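PDB 1ORN: endonuclease III from Geobacillus stearothermophilus, which probably removes oxidised pyrimidine bases from DNA in base excision repair, carries a [4Fe-4S] cluster, and in this entry is trapped covalently on DNA. Local coordinates for residues C13-M17 with R151-C155; F21-E27 with F186-H191; R31-E35 with F59-P65; K124-V128 with I139-T143. All blocks are in the same frame, centred on the assembly; numbering follows the deposited sequence.

Contact 1: residues C13-M17 with R151-C155; sequences CLDEM and RLGFC. With SF4 (iron/sulfur cluster), chain F.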
# COMPACT_ATOMS: atom_id res chain seq x y z
N CYS C 13 15.41 14.17 -2.16
CA CYS C 13 14.60 13.69 -1.04
C CYS C 13 14.51 12.17 -1.05
O CYS C 13 14.66 11.53 -0.01
CB CYS C 13 13.19 14.27 -1.11
SG CYS C 13 13.08 16.02 -0.70
N LEU C 14 14.26 11.61 -2.22
CA LEU C 14 14.15 10.17 -2.37
C LEU C 14 15.48 9.48 -2.09
O LEU C 14 15.50 8.39 -1.52
CB LEU C 14 13.67 9.82 -3.78
CG LEU C 14 12.26 10.34 -4.08
CD1 LEU C 14 11.90 10.02 -5.52
CD2 LEU C 14 11.26 9.71 -3.12
N ASP C 15 16.58 10.11 -2.48
CA ASP C 15 17.91 9.56 -2.26
C ASP C 15 18.19 9.47 -0.76
O ASP C 15 18.84 8.53 -0.29
CB ASP C 15 18.96 10.42 -2.94
N GLU C 16 17.70 10.45 -0.01
CA GLU C 16 17.91 10.48 1.44
C GLU C 16 17.07 9.42 2.13
O GLU C 16 17.54 8.75 3.06
CB GLU C 16 17.56 11.86 1.99
CG GLU C 16 18.09 12.13 3.39
CD GLU C 16 19.61 12.18 3.46
OE1 GLU C 16 20.22 12.99 2.71
OE2 GLU C 16 20.20 11.42 4.25
N MET C 17 15.82 9.27 1.70
CA MET C 17 14.93 8.27 2.29
C MET C 17 15.56 6.89 2.13
O MET C 17 15.38 6.01 2.97
CB MET C 17 13.57 8.28 1.60
CG MET C 17 12.80 9.57 1.74
SD MET C 17 11.16 9.49 0.96
CE MET C 17 10.68 11.25 1.01
N ARG C 151 3.57 16.91 2.11
CA ARG C 151 4.31 17.68 3.11
C ARG C 151 5.62 18.21 2.53
O ARG C 151 5.97 19.37 2.73
CB ARG C 151 4.61 16.82 4.34
CG ARG C 151 3.43 16.59 5.24
CD ARG C 151 3.84 15.78 6.45
NE ARG C 151 2.78 15.74 7.46
CZ ARG C 151 2.83 14.99 8.56
NH1 ARG C 151 3.87 14.21 8.79
NH2 ARG C 151 1.83 15.03 9.42
N LEU C 152 6.33 17.35 1.80
CA LEU C 152 7.61 17.71 1.21
C LEU C 152 7.49 18.66 0.01
O LEU C 152 8.44 19.37 -0.33
CB LEU C 152 8.35 16.44 0.78
CG LEU C 152 9.71 16.11 1.39
CD1 LEU C 152 10.00 16.92 2.65
CD2 LEU C 152 9.74 14.61 1.66
N GLY C 153 6.32 18.68 -0.63
CA GLY C 153 6.15 19.55 -1.77
C GLY C 153 6.39 18.87 -3.10
O GLY C 153 6.70 19.52 -4.09
N PHE C 154 6.24 17.55 -3.12
CA PHE C 154 6.42 16.79 -4.35
C PHE C 154 5.30 17.17 -5.30
O PHE C 154 5.47 17.20 -6.52
CB PHE C 154 6.34 15.28 -4.06
CG PHE C 154 7.58 14.69 -3.45
CD1 PHE C 154 8.55 15.49 -2.85
CD2 PHE C 154 7.76 13.30 -3.44
CE1 PHE C 154 9.68 14.93 -2.26
CE2 PHE C 154 8.89 12.73 -2.85
CZ PHE C 154 9.85 13.54 -2.26
N CYS C 155 4.14 17.46 -4.72
CA CYS C 155 2.94 17.83 -5.47
C CYS C 155 2.14 18.83 -4.63
O CYS C 155 2.56 19.19 -3.54
CB CYS C 155 2.09 16.59 -5.74
SG CYS C 155 1.57 15.77 -4.22
FE1 SF4 F . 10.92 15.74 7.63
FE2 SF4 F . 8.24 15.10 7.39
FE3 SF4 F . 9.11 16.92 9.15
FE4 SF4 F . 9.21 17.43 6.50
S1 SF4 F . 7.30 17.20 7.76
S2 SF4 F . 10.69 17.96 8.03
S3 SF4 F . 9.60 15.37 5.73
S4 SF4 F . 9.57 14.77 9.25
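C13 and L152 mark the nearest backbone approach, with their CA atoms 8.4 Å apart. That spacing leaves the joining to side chains. C13-M17 is a piece of helix 7-20. R151-C155 begins on the last turn of helix 143-152 and leaves it as a loop. G153 is the first residue to depart from helical angles, with phi at 96°. A side chain there would jam against the carbonyl O of L152, a clash that only a residue without a CB avoids. The contact thus packs a helix against a helix end and its exit loop, beside the iron-sulfur cluster of this HhH-GPD family enzyme.

F154 enters with its ring edge. C13 CB lies in the ring plane, 3.6 Å from F154 CZ. L14 CD2 comes to the same edge, 3.8 Å from F154 CE2. C13 SG sits at the edge too, 5.2 Å from the centroid of the F154 ring, a sulfur-aromatic contact. The sulfur also leans on L152 CG. M17 works differently. Its chain runs extended beyond CG (chi2 -177°), which carries the methyl across to L152. M17 CE and L152 CD2 meet tip to tip at 3.5 Å. The same methyl approaches F154 CZ obliquely.

Other helices close in around the group. F154 touches L168 of helix 161-171, and M17 touches M184 of helix 177-191. The guanidinium of R151 is held by the carbonyl oxygens of K193 and A194. L152 CD2 meets M17, and L152 CD1 comes closest to the cluster, 3.5 Å from sulfide S3.

Contact 2: residues F21-E27 with F186-H191; sequences FPDAHCE and FFGRYH
F186 is clasped by A24 and F21. A24 CA sits over the centre of one face of the F186 ring, 3.8 Å from its centroid, a CH-pi contact. A24 CB leans on F186 CG. The H25 carbonyl comes to the ring edge, with O 3.2 Å from F186 CE1. F186 CB lies over a face of the F21 ring, 4.1 Å from the centroid. F21 CE2 continues to the backbone of the helix, 3.4 Å from F187 CA.

The polar grip is at E27, whose chain, extended beyond CG (chi2 -159°), carries OE2 to two donors. Y190 OH donates to the syn lone pair of E27 OE2 at 2.7 Å. R189 NH1 forms a salt bridge to E27 OE2 at 2.9 Å, arriving on the anti side with a bent N-H...O angle of 134°.

These residues join the loop after helix 7-20, which starts with a type I turn from F21 to A24, to the last turns of helix 177-191. That helix widens to a pi-type turn at 187-191. With E27 replaced by an alanine, R189 NH1 and Y190 OH would probably lose their shared acceptor, and F186 CZ the acid packed against it.

Further out, Y190 CE2 backs the F186 face opposite A24. The backbone O of E27 accepts from N52. R189 NH2 bonds a modified group of the trapped complex, and F187 touches the iron-sulfur cluster.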
# COMPACT_ATOMS: atom_id res chain seq x y z
N PHE C 21 16.21 4.39 5.19
CA PHE C 21 15.53 3.10 5.21
C PHE C 21 16.00 2.23 4.05
O PHE C 21 15.25 1.95 3.12
CB PHE C 21 14.02 3.32 5.15
CG PHE C 21 13.48 4.10 6.31
CD1 PHE C 21 13.43 3.53 7.58
CD2 PHE C 21 13.06 5.41 6.15
CE1 PHE C 21 12.97 4.27 8.67
CE2 PHE C 21 12.60 6.15 7.23
CZ PHE C 21 12.56 5.58 8.49
N PRO C 22 17.26 1.78 4.10
CA PRO C 22 17.83 0.93 3.05
C PRO C 22 17.18 -0.45 2.95
O PRO C 22 17.28 -1.11 1.91
CB PRO C 22 19.30 0.86 3.43
CG PRO C 22 19.26 0.92 4.93
CD PRO C 22 18.25 2.02 5.17
N ASP C 23 16.52 -0.88 4.02
CA ASP C 23 15.89 -2.20 4.01
C ASP C 23 14.38 -2.18 3.93
O ASP C 23 13.73 -3.17 4.28
N ALA C 24 13.80 -1.08 3.46
CA ALA C 24 12.35 -0.96 3.35
C ALA C 24 11.74 -2.05 2.45
O ALA C 24 12.23 -2.31 1.35
CB ALA C 24 11.98 0.42 2.82
N HIS C 25 10.66 -2.66 2.92
CA HIS C 25 10.00 -3.74 2.17
C HIS C 25 8.51 -3.82 2.51
O HIS C 25 8.01 -3.09 3.36
CB HIS C 25 10.66 -5.07 2.52
CG HIS C 25 10.66 -5.37 3.99
ND1 HIS C 25 11.44 -4.69 4.89
CD2 HIS C 25 9.92 -6.24 4.72
CE1 HIS C 25 11.18 -5.11 6.11
NE2 HIS C 25 10.26 -6.06 6.04
N CYS C 26 7.80 -4.72 1.83
CA CYS C 26 6.38 -4.92 2.12
C CYS C 26 6.35 -5.67 3.44
O CYS C 26 6.98 -6.73 3.57
CB CYS C 26 5.72 -5.76 1.03
SG CYS C 26 4.01 -6.24 1.41
N GLU C 27 5.64 -5.15 4.43
CA GLU C 27 5.59 -5.80 5.73
C GLU C 27 4.44 -6.78 5.95
O GLU C 27 4.27 -7.31 7.05
CB GLU C 27 5.60 -4.74 6.84
CG GLU C 27 6.79 -3.80 6.76
CD GLU C 27 7.09 -3.10 8.08
OE1 GLU C 27 7.64 -3.75 8.99
OE2 GLU C 27 6.77 -1.90 8.21
N PHE C 186 7.98 3.61 4.45
CA PHE C 186 8.73 3.51 5.69
C PHE C 186 9.01 4.91 6.25
O PHE C 186 8.89 5.14 7.44
CB PHE C 186 10.04 2.76 5.47
CG PHE C 186 9.96 1.29 5.77
CD1 PHE C 186 9.00 0.49 5.15
CD2 PHE C 186 10.84 0.69 6.66
CE1 PHE C 186 8.92 -0.88 5.42
CE2 PHE C 186 10.78 -0.68 6.94
CZ PHE C 186 9.81 -1.46 6.31
N PHE C 187 9.37 5.83 5.36
CA PHE C 187 9.67 7.20 5.78
C PHE C 187 8.45 7.78 6.49
O PHE C 187 8.57 8.38 7.55
CB PHE C 187 10.03 8.05 4.56
CG PHE C 187 10.47 9.44 4.89
CD1 PHE C 187 11.75 9.68 5.39
CD2 PHE C 187 9.61 10.52 4.70
CE1 PHE C 187 12.16 10.98 5.70
CE2 PHE C 187 10.02 11.82 5.01
CZ PHE C 187 11.30 12.05 5.51
N GLY C 188 7.27 7.59 5.91
CA GLY C 188 6.07 8.12 6.54
C GLY C 188 5.62 7.33 7.76
O GLY C 188 5.14 7.91 8.74
N ARG C 189 5.78 6.02 7.71
CA ARG C 189 5.34 5.18 8.83
C ARG C 189 6.19 5.35 10.08
O ARG C 189 5.66 5.44 11.19
CB ARG C 189 5.36 3.70 8.41
CG ARG C 189 4.91 2.72 9.49
CD ARG C 189 4.81 1.30 8.94
NE ARG C 189 3.75 1.20 7.94
CZ ARG C 189 3.76 0.38 6.90
NH1 ARG C 189 4.80 -0.42 6.70
NH2 ARG C 189 2.74 0.36 6.06
N TYR C 190 7.50 5.43 9.89
CA TYR C 190 8.43 5.52 11.01
C TYR C 190 9.10 6.86 11.28
O TYR C 190 9.71 7.04 12.34
CB TYR C 190 9.50 4.46 10.83
CG TYR C 190 8.94 3.06 10.77
CD1 TYR C 190 8.38 2.47 11.90
CD2 TYR C 190 8.96 2.34 9.58
CE1 TYR C 190 7.84 1.18 11.84
CE2 TYR C 190 8.42 1.05 9.51
CZ TYR C 190 7.87 0.48 10.64
OH TYR C 190 7.32 -0.78 10.57
N HIS C 191 9.01 7.80 10.34
CA HIS C 191 9.67 9.09 10.53
C HIS C 191 8.72 10.27 10.37
O HIS C 191 8.45 11.00 11.33
CB HIS C 191 10.82 9.21 9.53
CG HIS C 191 11.72 10.38 9.77
ND1 HIS C 191 12.51 10.48 10.89
CD2 HIS C 191 11.95 11.49 9.04
CE1 HIS C 191 13.21 11.60 10.84
NE2 HIS C 191 12.89 12.23 9.72

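Contact 3: residues R31-E35 with F59-P65; sequences RNPFE and FEKYRTP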
# COMPACT_ATOMS: atom_id res chain seq x y z
N ARG C 31 2.78 -16.02 1.62
CA ARG C 31 3.60 -17.07 1.01
C ARG C 31 3.38 -17.22 -0.50
O ARG C 31 4.17 -17.87 -1.19
CB ARG C 31 3.32 -18.40 1.71
CG ARG C 31 3.83 -18.43 3.14
CD ARG C 31 3.20 -19.57 3.94
NE ARG C 31 1.77 -19.35 4.13
CZ ARG C 31 0.98 -20.17 4.82
NH1 ARG C 31 1.47 -21.26 5.39
NH2 ARG C 31 -0.31 -19.88 4.95
N ASN C 32 2.31 -16.61 -1.01
CA ASN C 32 2.01 -16.67 -2.44
C ASN C 32 1.14 -15.47 -2.85
O ASN C 32 0.66 -14.73 -1.98
CB ASN C 32 1.32 -18.00 -2.77
CG ASN C 32 0.04 -18.20 -1.99
OD1 ASN C 32 -0.90 -17.42 -2.11
ND2 ASN C 32 0.00 -19.25 -1.18
N PRO C 33 0.94 -15.26 -4.16
CA PRO C 33 0.14 -14.14 -4.68
C PRO C 33 -1.29 -14.06 -4.18
O PRO C 33 -1.81 -12.96 -4.00
CB PRO C 33 0.22 -14.34 -6.20
CG PRO C 33 1.56 -15.01 -6.37
CD PRO C 33 1.52 -16.03 -5.27
N PHE C 34 -1.92 -15.21 -3.97
CA PHE C 34 -3.30 -15.24 -3.48
C PHE C 34 -3.34 -14.73 -2.05
O PHE C 34 -4.20 -13.93 -1.69
CB PHE C 34 -3.87 -16.65 -3.55
CG PHE C 34 -5.29 -16.75 -3.05
CD1 PHE C 34 -6.30 -15.99 -3.64
CD2 PHE C 34 -5.62 -17.59 -1.99
CE1 PHE C 34 -7.61 -16.07 -3.19
CE2 PHE C 34 -6.93 -17.68 -1.53
CZ PHE C 34 -7.93 -16.91 -2.13
N GLU C 35 -2.41 -15.20 -1.22
CA GLU C 35 -2.36 -14.73 0.16
C GLU C 35 -2.04 -13.24 0.17
O GLU C 35 -2.55 -12.50 1.01
CB GLU C 35 -1.31 -15.48 0.98
CG GLU C 35 -1.74 -16.86 1.42
CD GLU C 35 -0.72 -17.54 2.32
OE1 GLU C 35 -0.96 -18.69 2.72
OE2 GLU C 35 0.32 -16.91 2.61
N PHE C 59 -5.01 -17.70 7.10
CA PHE C 59 -4.37 -18.45 6.02
C PHE C 59 -4.16 -19.92 6.32
O PHE C 59 -3.68 -20.68 5.47
CB PHE C 59 -3.04 -17.79 5.63
CG PHE C 59 -3.20 -16.40 5.03
CD1 PHE C 59 -4.45 -15.96 4.58
CD2 PHE C 59 -2.10 -15.56 4.91
CE1 PHE C 59 -4.59 -14.68 4.00
CE2 PHE C 59 -2.23 -14.29 4.34
CZ PHE C 59 -3.48 -13.85 3.88
N GLU C 60 -4.51 -20.34 7.53
CA GLU C 60 -4.40 -21.75 7.89
C GLU C 60 -5.77 -22.38 7.65
O GLU C 60 -5.87 -23.54 7.26
CB GLU C 60 -3.99 -21.92 9.36
CG GLU C 60 -2.56 -21.50 9.62
CD GLU C 60 -1.59 -22.12 8.62
OE1 GLU C 60 -1.51 -23.36 8.56
OE2 GLU C 60 -0.92 -21.35 7.89
N LYS C 61 -6.81 -21.59 7.87
CA LYS C 61 -8.18 -22.04 7.68
C LYS C 61 -8.59 -22.01 6.20
O LYS C 61 -9.26 -22.92 5.72
CB LYS C 61 -9.15 -21.18 8.49
CG LYS C 61 -10.61 -21.56 8.33
CD LYS C 61 -11.47 -20.83 9.35
CE LYS C 61 -12.93 -21.22 9.23
NZ LYS C 61 -13.75 -20.57 10.29
N TYR C 62 -8.19 -20.95 5.51
CA TYR C 62 -8.50 -20.78 4.10
C TYR C 62 -7.20 -20.76 3.29
O TYR C 62 -6.27 -20.03 3.64
CB TYR C 62 -9.25 -19.46 3.89
CG TYR C 62 -10.48 -19.27 4.74
CD1 TYR C 62 -11.73 -19.74 4.33
CD2 TYR C 62 -10.41 -18.60 5.96
CE1 TYR C 62 -12.87 -19.55 5.10
CE2 TYR C 62 -11.54 -18.40 6.74
CZ TYR C 62 -12.77 -18.87 6.30
OH TYR C 62 -13.89 -18.66 7.07
N ARG C 63 -7.13 -21.54 2.22
CA ARG C 63 -5.92 -21.59 1.40
C ARG C 63 -6.17 -21.33 -0.07
O ARG C 63 -5.24 -21.03 -0.83
CB ARG C 63 -5.24 -22.96 1.53
CG ARG C 63 -4.90 -23.40 2.94
CD ARG C 63 -3.99 -24.61 2.89
NE ARG C 63 -3.88 -25.28 4.19
CZ ARG C 63 -4.83 -26.05 4.72
NH1 ARG C 63 -4.64 -26.61 5.90
NH2 ARG C 63 -5.96 -26.27 4.05
N THR C 64 -7.42 -21.45 -0.49
CA THR C 64 -7.77 -21.26 -1.89
C THR C 64 -9.07 -20.48 -1.99
O THR C 64 -9.81 -20.37 -1.01
CB THR C 64 -7.98 -22.62 -2.58
OG1 THR C 64 -9.20 -23.20 -2.11
CG2 THR C 64 -6.83 -23.57 -2.25
N PRO C 65 -9.37 -19.94 -3.18
CA PRO C 65 -10.62 -19.19 -3.32
C PRO C 65 -11.88 -20.02 -3.03
O PRO C 65 -12.91 -19.49 -2.62
CB PRO C 65 -10.55 -18.66 -4.75
CG PRO C 65 -9.65 -19.62 -5.45
CD PRO C 65 -8.59 -19.90 -4.42
O HOH W 1 -2.76 -20.11 0.03
O HOH W 2 -3.83 -19.27 2.44
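F59 and E35 meet flat side to flat side. E35 CG lies over one face of the F59 ring, 3.9 Å from its centroid, a CH-pi contact. The E35 carboxylate carries on across that ring, stacked at 16° to its plane. CG sits beside the backbone N of E35 (chi1 -78°) and the chain is extended beyond it, which lays the acid group along the ring. The carbonyl O of E35 also touches F59 CZ, at 3.3 Å.

R31 NE donates almost straight to E35 OE2 at 3.2 Å, in the guanidinium plane and to the syn lone pair. R31 N reaches E35 OE2 from the anti side at 2.8 Å, well out of the carboxylate plane. R31 NH2 and E60 OE2 form a salt bridge with a weak hydrogen bond at 3.3 Å, completing a network of R31, E35 and E60.

The contact sets the start of helix 33-43 against the end of helix 48-61 and the beginning of helix 65-69. N32 is the N-cap of the first, and its OD1 accepts from E35 N. T64 is the N-cap of the last. Cutting E35 back to an alanine is likely to leave R31 NE and N without the carboxylate, with CB alone remaining on the F59 face.

F34 packs on the R63-P65 link between helix 48-61 and helix 65-69. P65 CD lies over a face of the F34 ring, 4.1 Å from the centroid. Helix 86-103 adds C97 and L100 against F34. One water accepts from N32 ND2 and donates to R63 O.

Contact 4: residues K124-V128 with I139-T143; sequences KTANV and IAVDT. With nucleotides of chain B.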
# COMPACT_ATOMS: atom_id res chain seq x y z
N LYS C 124 -4.64 1.33 -5.59
CA LYS C 124 -3.57 1.09 -4.62
C LYS C 124 -3.35 -0.41 -4.41
O LYS C 124 -2.21 -0.89 -4.45
CB LYS C 124 -3.91 1.76 -3.28
CG LYS C 124 -2.92 1.52 -2.13
CD LYS C 124 -3.34 0.34 -1.25
CE LYS C 124 -2.40 0.20 -0.04
NZ LYS C 124 -2.74 -0.93 0.90
N THR C 125 -4.43 -1.14 -4.18
CA THR C 125 -4.34 -2.58 -3.95
C THR C 125 -3.74 -3.30 -5.14
O THR C 125 -2.83 -4.12 -4.99
CB THR C 125 -5.72 -3.15 -3.60
OG1 THR C 125 -6.18 -2.55 -2.38
CG2 THR C 125 -5.68 -4.66 -3.43
N ALA C 126 -4.23 -2.98 -6.34
CA ALA C 126 -3.72 -3.62 -7.55
C ALA C 126 -2.22 -3.34 -7.75
O ALA C 126 -1.47 -4.24 -8.13
CB ALA C 126 -4.52 -3.16 -8.77
N ASN C 127 -1.79 -2.11 -7.51
CA ASN C 127 -0.38 -1.76 -7.67
C ASN C 127 0.52 -2.52 -6.70
O ASN C 127 1.61 -2.95 -7.07
CB ASN C 127 -0.16 -0.26 -7.50
CG ASN C 127 -0.52 0.52 -8.77
OD1 ASN C 127 -0.75 -0.07 -9.82
ND2 ASN C 127 -0.56 1.84 -8.66
N VAL C 128 0.08 -2.68 -5.45
CA VAL C 128 0.89 -3.42 -4.49
C VAL C 128 1.05 -4.85 -4.95
O VAL C 128 2.16 -5.39 -4.95
CB VAL C 128 0.26 -3.43 -3.08
CG1 VAL C 128 0.99 -4.43 -2.19
CG2 VAL C 128 0.31 -2.05 -2.47
N ILE C 139 3.74 2.21 -8.54
CA ILE C 139 3.83 3.00 -7.32
C ILE C 139 2.44 3.05 -6.70
O ILE C 139 1.54 3.69 -7.23
CB ILE C 139 4.30 4.44 -7.61
CG1 ILE C 139 5.67 4.41 -8.28
CG2 ILE C 139 4.34 5.24 -6.32
CD1 ILE C 139 6.19 5.78 -8.66
N ALA C 140 2.27 2.35 -5.59
CA ALA C 140 1.00 2.32 -4.89
C ALA C 140 0.95 3.52 -3.96
O ALA C 140 1.81 3.69 -3.10
CB ALA C 140 0.89 1.03 -4.09
N VAL C 141 -0.06 4.38 -4.14
CA VAL C 141 -0.18 5.56 -3.30
C VAL C 141 -1.24 5.36 -2.22
O VAL C 141 -2.44 5.32 -2.50
CB VAL C 141 -0.52 6.81 -4.15
CG1 VAL C 141 -0.64 8.04 -3.24
CG2 VAL C 141 0.57 7.03 -5.19
N ASP C 142 -0.75 5.24 -0.98
CA ASP C 142 -1.57 5.04 0.21
C ASP C 142 -1.50 6.31 1.07
O ASP C 142 -1.01 7.34 0.62
CB ASP C 142 -0.99 3.90 1.04
CG ASP C 142 0.27 4.31 1.77
OD1 ASP C 142 1.14 4.95 1.13
OD2 ASP C 142 0.40 4.01 2.98
N THR C 143 -1.96 6.21 2.31
CA THR C 143 -1.93 7.36 3.20
C THR C 143 -0.52 7.92 3.43
O THR C 143 -0.32 9.14 3.41
CB THR C 143 -2.59 7.02 4.57
OG1 THR C 143 -2.52 8.17 5.42
CG2 THR C 143 -1.87 5.85 5.24
P DT B 9 -7.68 0.93 -2.99
OP1 DT B 9 -7.11 -0.33 -3.52
OP2 DT B 9 -7.43 2.22 -3.68
O5' DT B 9 -9.25 0.74 -2.86
C5' DT B 9 -9.76 -0.38 -2.15
C4' DT B 9 -11.26 -0.37 -2.13
O4' DT B 9 -11.74 0.64 -1.21
C3' DT B 9 -11.91 -0.06 -3.49
O3' DT B 9 -12.74 -1.16 -3.87
C2' DT B 9 -12.70 1.22 -3.25
C1' DT B 9 -12.90 1.26 -1.74
N1 DT B 9 -13.00 2.62 -1.16
C2 DT B 9 -14.03 2.88 -0.25
O2 DT B 9 -14.86 2.05 0.07
N3 DT B 9 -14.04 4.16 0.25
C4 DT B 9 -13.16 5.18 -0.05
O4 DT B 9 -13.29 6.28 0.48
C5 DT B 9 -12.13 4.84 -1.02
C7 DT B 9 -11.14 5.89 -1.42
C6 DT B 9 -12.10 3.60 -1.50
P DG B 8 -4.29 3.01 3.58
OP1 DG B 8 -4.07 4.42 3.18
OP2 DG B 8 -4.69 2.70 4.98
O5' DG B 8 -5.38 2.36 2.62
C5' DG B 8 -5.47 2.73 1.25
C4' DG B 8 -6.61 1.98 0.60
O4' DG B 8 -7.83 2.24 1.33
C3' DG B 8 -6.91 2.28 -0.86
O3' DG B 8 -7.25 1.02 -1.45
C2' DG B 8 -8.11 3.22 -0.79
C1' DG B 8 -8.83 2.77 0.47
N9 DG B 8 -9.52 3.83 1.21
C8 DG B 8 -9.12 5.13 1.37
N7 DG B 8 -9.91 5.82 2.14
C5 DG B 8 -10.90 4.92 2.51
C6 DG B 8 -12.04 5.08 3.36
O6 DG B 8 -12.39 6.08 3.99
N1 DG B 8 -12.79 3.92 3.43
C2 DG B 8 -12.49 2.74 2.79
N2 DG B 8 -13.35 1.72 2.98
N3 DG B 8 -11.43 2.57 2.02
C4 DG B 8 -10.68 3.69 1.92
P DA B 6 -1.97 7.36 9.09
OP1 DA B 6 -0.53 7.61 8.87
OP2 DA B 6 -2.97 7.92 8.14
O5' DA B 6 -2.18 5.79 9.22
C5' DA B 6 -1.38 5.03 10.13
C4' DA B 6 -1.84 3.59 10.17
O4' DA B 6 -3.14 3.49 10.79
C3' DA B 6 -1.95 2.89 8.81
O3' DA B 6 -1.48 1.55 8.95
C2' DA B 6 -3.45 2.87 8.57
C1' DA B 6 -3.99 2.70 9.98
N9 DA B 6 -5.36 3.17 10.20
C8 DA B 6 -5.95 4.30 9.69
N7 DA B 6 -7.18 4.47 10.10
C5 DA B 6 -7.42 3.39 10.93
C6 DA B 6 -8.54 2.99 11.68
N6 DA B 6 -9.69 3.69 11.73
N1 DA B 6 -8.45 1.85 12.39
C2 DA B 6 -7.30 1.16 12.35
N3 DA B 6 -6.18 1.43 11.69
C4 DA B 6 -6.31 2.57 10.99
O HOH W 3 -1.83 3.70 -6.31
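A140 presses onto helix 123-134 beside K124, with the CA atoms of the two residues only 4.7 Å apart. The apolar packing centres on its methyl. A140 CB lies 3.5 Å from V128 CG2 and also rests on N127 CB and K124 O. The K124 chain passes obliquely across the second segment, with CG near V141 O and CE near D142 CB. It turns at chi2 (-94°) and then extends, and its NZ is covalently bound to a modified group of the trapped complex.

Polar links across are slight. N127 ND2 gives I139 O a weak bond at 3.1 Å. A water accepts from V141 N and, weakly, from N127 ND2. The stronger partners of N127 are R112 and E165. D142 OD2 bonds a modified group of the trapped complex, probably the same one, and H144 N, while D142 OD1 caps V145 N.

Phosphate binding comes from both segments. T125 N and T125 OG1 both donate to OP1 of DT9 of chain B, the hydroxyl at 2.7 Å. T143 N meets OP1 of DG8 of chain B at 2.9 Å, and T143 OG1 donates to OP2 of DA6 of chain B.

The helix-hairpin-helix element contributes K124-V128 from its second helix. V40 of helix 33-43 packs on K124, T125 and V128, while I139 reaches L168 of helix 161-171 and A140 meets H181 of helix 177-191.

In the fold
From the N terminus, helix 7-20 supplies the first half of contact 1, and the loop after it opens contact 2. Contact 3 follows directly, joining the start of helix 33-43 to the end of helix 48-61, a closure of 23 residues. Contact 4 comes next in series, closing a tighter loop between helices 123-134 and 143-152. Contact 1 then closes at 151-155 and contact 2 at 186-191, so these two cross, and both enclose contacts 3 and 4. Contacts 1 and 2 also touch, through M17 and F187. Together they bind the N-terminal helix and the loop after it to the cluster end of the fold, while contact 3 lies beyond the chain's centre and contact 4 near it.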